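Local atomic coordinates of CELL division control protein 6 (Pyrobaculum aerophilum, PDB entry 1FNN), a protein that probably takes part in the regulation of DNA replication, as an AAA+ family protein that binds adenine nucleotide and magnesium. Residues 374-377 with 378-382; 136-139 with 140-143. All blocks are in the same frame, centred on the assembly; numbering follows the deposited sequence.

Contact 1: residues 374-377 with 378-382; sequences DTLE and AVITK
The peptide carbonyl of Glu377 is flanked on both faces by Thr381: the backbone N comes in on one side of its plane and the hydroxyl on the other. Thr381 N lies 3.0 Å from Glu377 O, tilted 25° from the carbonyl plane, and Thr381 OG1 donates to the same Glu377 O at 2.9 Å, tilted 34°. With OG1 set beside its own N (chi1 -70°), the threonine turns its hydroxyl back along helix 373-387 toward the preceding turn. The Glu377 and Thr381 side chains run side by side, with Glu377 CG 4.1 Å from Thr381 OG1; the extended glutamate carries its carboxylate onward to a salt bridge with Lys302. Regular i to i+4 bonds continue the helix, Ala378 N to Asp374 O and Val379 N to Thr375 O, each 3.1 Å long. On another side of the helix Leu376 and Ile380 cross at a slant, Leu376 CD1 meeting Ile380 CD1 at 3.5 Å. Both rest on Leu283 of helix 280-285, and they also touch Val298 and Leu294, respectively, of helix 288-304, within the winged-helix domain. Chemically, the helix divides its tasks: the leucine and isoleucine supply an oily surface for docking, the glutamate adds an ionic tie to helix 288-304, and the threonine hydroxyl spends its proton on a carbonyl of its own helix.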
loop_
_atom_site.group_PDB
_atom_site.type_symbol
_atom_site.label_atom_id
_atom_site.label_comp_id
_atom_site.label_asym_id
_atom_site.label_seq_id
_atom_site.Cartn_x
_atom_site.Cartn_y
_atom_site.Cartn_z
ATOM N N ASP A 374 1.894 26.755 -6.856
ATOM C CA ASP A 374 1.710 28.167 -6.535
ATOM C C ASP A 374 2.254 28.441 -5.147
ATOM O O ASP A 374 3.084 29.358 -4.984
ATOM C CB ASP A 374 0.276 28.704 -6.667
ATOM C CG ASP A 374 -0.096 28.819 -8.126
ATOM O OD1 ASP A 374 0.743 28.593 -9.017
ATOM O OD2 ASP A 374 -1.263 29.146 -8.419
ATOM N N THR A 375 2.054 27.485 -4.250
ATOM C CA THR A 375 2.513 27.654 -2.881
ATOM C C THR A 375 4.011 27.331 -2.747
ATOM O O THR A 375 4.718 28.049 -2.022
ATOM C CB THR A 375 1.639 26.801 -1.955
ATOM O OG1 THR A 375 0.403 27.545 -1.757
ATOM C CG2 THR A 375 2.252 26.559 -0.597
ATOM N N LEU A 376 4.509 26.390 -3.538
ATOM C CA LEU A 376 5.936 26.070 -3.490
ATOM C C LEU A 376 6.726 27.286 -4.005
ATOM O O LEU A 376 7.792 27.621 -3.526
ATOM C CB LEU A 376 6.191 24.842 -4.374
ATOM C CG LEU A 376 7.655 24.411 -4.478
ATOM C CD1 LEU A 376 8.262 24.342 -3.071
ATOM C CD2 LEU A 376 7.843 23.088 -5.190
ATOM N N GLU A 377 6.315 27.745 -5.171
ATOM C CA GLU A 377 6.797 28.924 -5.830
ATOM C C GLU A 377 6.842 30.149 -4.923
ATOM O O GLU A 377 7.927 30.767 -4.843
ATOM C CB GLU A 377 6.002 29.299 -7.100
ATOM C CG GLU A 377 6.747 30.459 -7.797
ATOM C CD GLU A 377 6.066 30.938 -9.047
ATOM O OE1 GLU A 377 6.731 31.394 -9.996
ATOM O OE2 GLU A 377 4.828 30.881 -9.137
ATOM N N ALA A 378 5.835 30.403 -4.117
ATOM C CA ALA A 378 5.835 31.482 -3.149
ATOM C C ALA A 378 6.855 31.271 -2.044
ATOM O O ALA A 378 7.441 32.263 -1.553
ATOM C CB ALA A 378 4.427 31.697 -2.537
ATOM N N VAL A 379 6.959 30.072 -1.484
ATOM C CA VAL A 379 7.876 29.847 -0.379
ATOM C C VAL A 379 9.347 29.928 -0.844
ATOM O O VAL A 379 10.154 30.571 -0.154
ATOM C CB VAL A 379 7.683 28.496 0.322
ATOM C CG1 VAL A 379 8.737 28.284 1.387
ATOM C CG2 VAL A 379 6.288 28.413 0.948
ATOM N N ILE A 380 9.604 29.399 -2.029
ATOM C CA ILE A 380 10.986 29.394 -2.526
ATOM C C ILE A 380 11.404 30.817 -2.889
ATOM O O ILE A 380 12.505 31.268 -2.532
ATOM C CB ILE A 380 11.202 28.495 -3.751
ATOM C CG1 ILE A 380 10.588 27.110 -3.525
ATOM C CG2 ILE A 380 12.733 28.286 -3.932
ATOM C CD1 ILE A 380 10.671 26.240 -4.776
ATOM N N THR A 381 10.511 31.540 -3.541
ATOM C CA THR A 381 10.746 32.953 -3.875
ATOM C C THR A 381 11.008 33.804 -2.640
ATOM O O THR A 381 11.947 34.636 -2.601
ATOM C CB THR A 381 9.534 33.472 -4.659
ATOM O OG1 THR A 381 9.547 32.846 -5.951
ATOM C CG2 THR A 381 9.539 34.966 -4.930
ATOM N N LYS A 382 10.209 33.599 -1.596
ATOM C CA LYS A 382 10.445 34.291 -0.335
ATOM C C LYS A 382 11.894 34.034 0.131
ATOM O O LYS A 382 12.512 34.932 0.721
ATOM C CB LYS A 382 9.498 33.833 0.756
ATOM C CG LYS A 382 9.376 34.649 2.009
ATOM C CD LYS A 382 9.393 33.852 3.293
ATOM C CE LYS A 382 8.643 32.543 3.303
ATOM N NZ LYS A 382 8.749 31.806 4.589
#

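Contact 2: residues 136-139 with 140-143; sequences NLAP and DILS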
loop_
_atom_site.group_PDB
_atom_site.type_symbol
_atom_site.label_atom_id
_atom_site.label_comp_id
_atom_site.label_asym_id
_atom_site.label_seq_id
_atom_site.Cartn_x
_atom_site.Cartn_y
_atom_site.Cartn_z
ATOM N N ASN A 136 -1.973 -6.491 16.143
ATOM C CA ASN A 136 -2.905 -5.908 17.079
ATOM C C ASN A 136 -3.281 -6.836 18.230
ATOM O O ASN A 136 -3.859 -6.307 19.184
ATOM C CB ASN A 136 -4.189 -5.456 16.383
ATOM C CG ASN A 136 -3.973 -4.257 15.495
ATOM O OD1 ASN A 136 -3.625 -3.171 15.964
ATOM N ND2 ASN A 136 -4.179 -4.445 14.197
ATOM N N LEU A 137 -3.079 -8.148 18.152
ATOM C CA LEU A 137 -3.482 -9.015 19.239
ATOM C C LEU A 137 -2.345 -9.181 20.265
ATOM O O LEU A 137 -1.168 -9.073 19.930
ATOM C CB LEU A 137 -3.846 -10.427 18.797
ATOM C CG LEU A 137 -4.544 -10.702 17.473
ATOM C CD1 LEU A 137 -5.109 -12.124 17.438
ATOM C CD2 LEU A 137 -5.611 -9.684 17.124
ATOM N N ALA A 138 -2.741 -9.570 21.476
ATOM C CA ALA A 138 -1.695 -9.904 22.463
ATOM C C ALA A 138 -1.112 -11.226 21.973
ATOM O O ALA A 138 -1.846 -12.155 21.612
ATOM C CB ALA A 138 -2.284 -10.015 23.855
ATOM N N PRO A 139 0.188 -11.432 22.149
ATOM C CA PRO A 139 0.830 -12.676 21.753
ATOM C C PRO A 139 0.163 -13.921 22.294
ATOM O O PRO A 139 0.056 -14.929 21.585
ATOM C CB PRO A 139 2.255 -12.474 22.269
ATOM C CG PRO A 139 2.489 -11.001 22.175
ATOM C CD PRO A 139 1.160 -10.378 22.519
ATOM N N ASP A 140 -0.403 -13.917 23.494
ATOM C CA ASP A 140 -1.084 -15.051 24.090
ATOM C C ASP A 140 -2.355 -15.450 23.338
ATOM O O ASP A 140 -2.700 -16.628 23.250
ATOM C CB ASP A 140 -1.378 -14.777 25.567
ATOM C CG ASP A 140 -2.714 -14.158 25.897
ATOM O OD1 ASP A 140 -3.440 -13.687 24.995
ATOM O OD2 ASP A 140 -3.091 -14.120 27.092
ATOM N N ILE A 141 -3.067 -14.485 22.784
ATOM C CA ILE A 141 -4.217 -14.754 21.930
ATOM C C ILE A 141 -3.765 -15.433 20.648
ATOM O O ILE A 141 -4.328 -16.450 20.234
ATOM C CB ILE A 141 -4.945 -13.436 21.582
ATOM C CG1 ILE A 141 -5.515 -12.865 22.881
ATOM C CG2 ILE A 141 -6.024 -13.658 20.537
ATOM C CD1 ILE A 141 -6.287 -11.577 22.694
ATOM N N LEU A 142 -2.753 -14.823 20.020
ATOM C CA LEU A 142 -2.199 -15.411 18.800
ATOM C C LEU A 142 -1.778 -16.854 19.040
ATOM O O LEU A 142 -2.102 -17.726 18.229
ATOM C CB LEU A 142 -1.036 -14.573 18.281
ATOM C CG LEU A 142 -0.979 -14.126 16.831
ATOM C CD1 LEU A 142 0.452 -13.813 16.410
ATOM C CD2 LEU A 142 -1.569 -15.127 15.852
ATOM N N SER A 143 -1.038 -17.129 20.132
ATOM C CA SER A 143 -0.673 -18.509 20.443
ATOM C C SER A 143 -1.863 -19.427 20.643
ATOM O O SER A 143 -1.855 -20.592 20.222
ATOM C CB SER A 143 0.226 -18.560 21.703
ATOM O OG SER A 143 1.318 -17.686 21.393
#
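Ala138 O receives two amides at the start of helix 139-148. Leu142 N makes the fuller bond, 3.2 Å from Ala138 O, nearly straight at its hydrogen (166°) and lying in the carbonyl plane. Ile141 N is closer to Ala138 O, 2.9 Å, but its N-H points well off the line and the bond is weak. Ala138 occupies the N-cap position; its carbonyl accepts the first i to i+4 bond of the helix, and its methyl side chain has no acceptor with which to cap the first-turn amides. Pro139, the first helical residue, suits this place, since its ring nitrogen has no hydrogen to offer in a turn where amides lack a preceding carbonyl. Pro139 O then accepts Ser143 N at 2.9 Å. Ser143 OG lies 3.0 Å from Pro139 O and also hydrogen-bonds with Asp176 OD2. Ahead of the cap, Leu137 reaches forward over the first turn and meets Ile141 at about a right angle, Leu137 CD1 being 3.6 Å from Ile141 CG2. Ile141 puts CG1 beside its own N (chi1 -65°), which leaves CG2 anti to that N and facing Leu137 CD1. On the exposed side, the Asp140 carboxylate passes Ala138, OD1 lying 4.0 Å from Ala138 CB, while its salt bridge is to Arg109 at the start of helix 109-122. Leu137 and Ile141 both lean on Ile90 of helix 87-97, whereas Leu142 and Ser143 touch Leu175 in a loop. The turn leads into helix 139-148 from strand 127-132, which lies between strands 75-80 and 160-166 of the parallel sheet and ends in Asp132, a magnesium-binding residue of this protein that does not ligate the metal in this model.

Contacts 1 and 2 lie on opposite sides of the chain's centre, with their own centres about 50 Å apart and their nearest atoms about 35 Å apart. Contact 2 comes first along the chain, in the AAA domain, where residues 136-143 follow strand 127-132 of the five-stranded parallel sheet and begin helix 139-148. Contact 1 belongs to helix 373-387, the last helix of the chain, on the winged-helix side. They share no helix or sheet, and the lid domain, roughly residues 199-272, comes between them in sequence. One thus belongs to the nucleotide-binding part of the protein, the other to its C-terminal part, away from the nucleotide and magnesium sites.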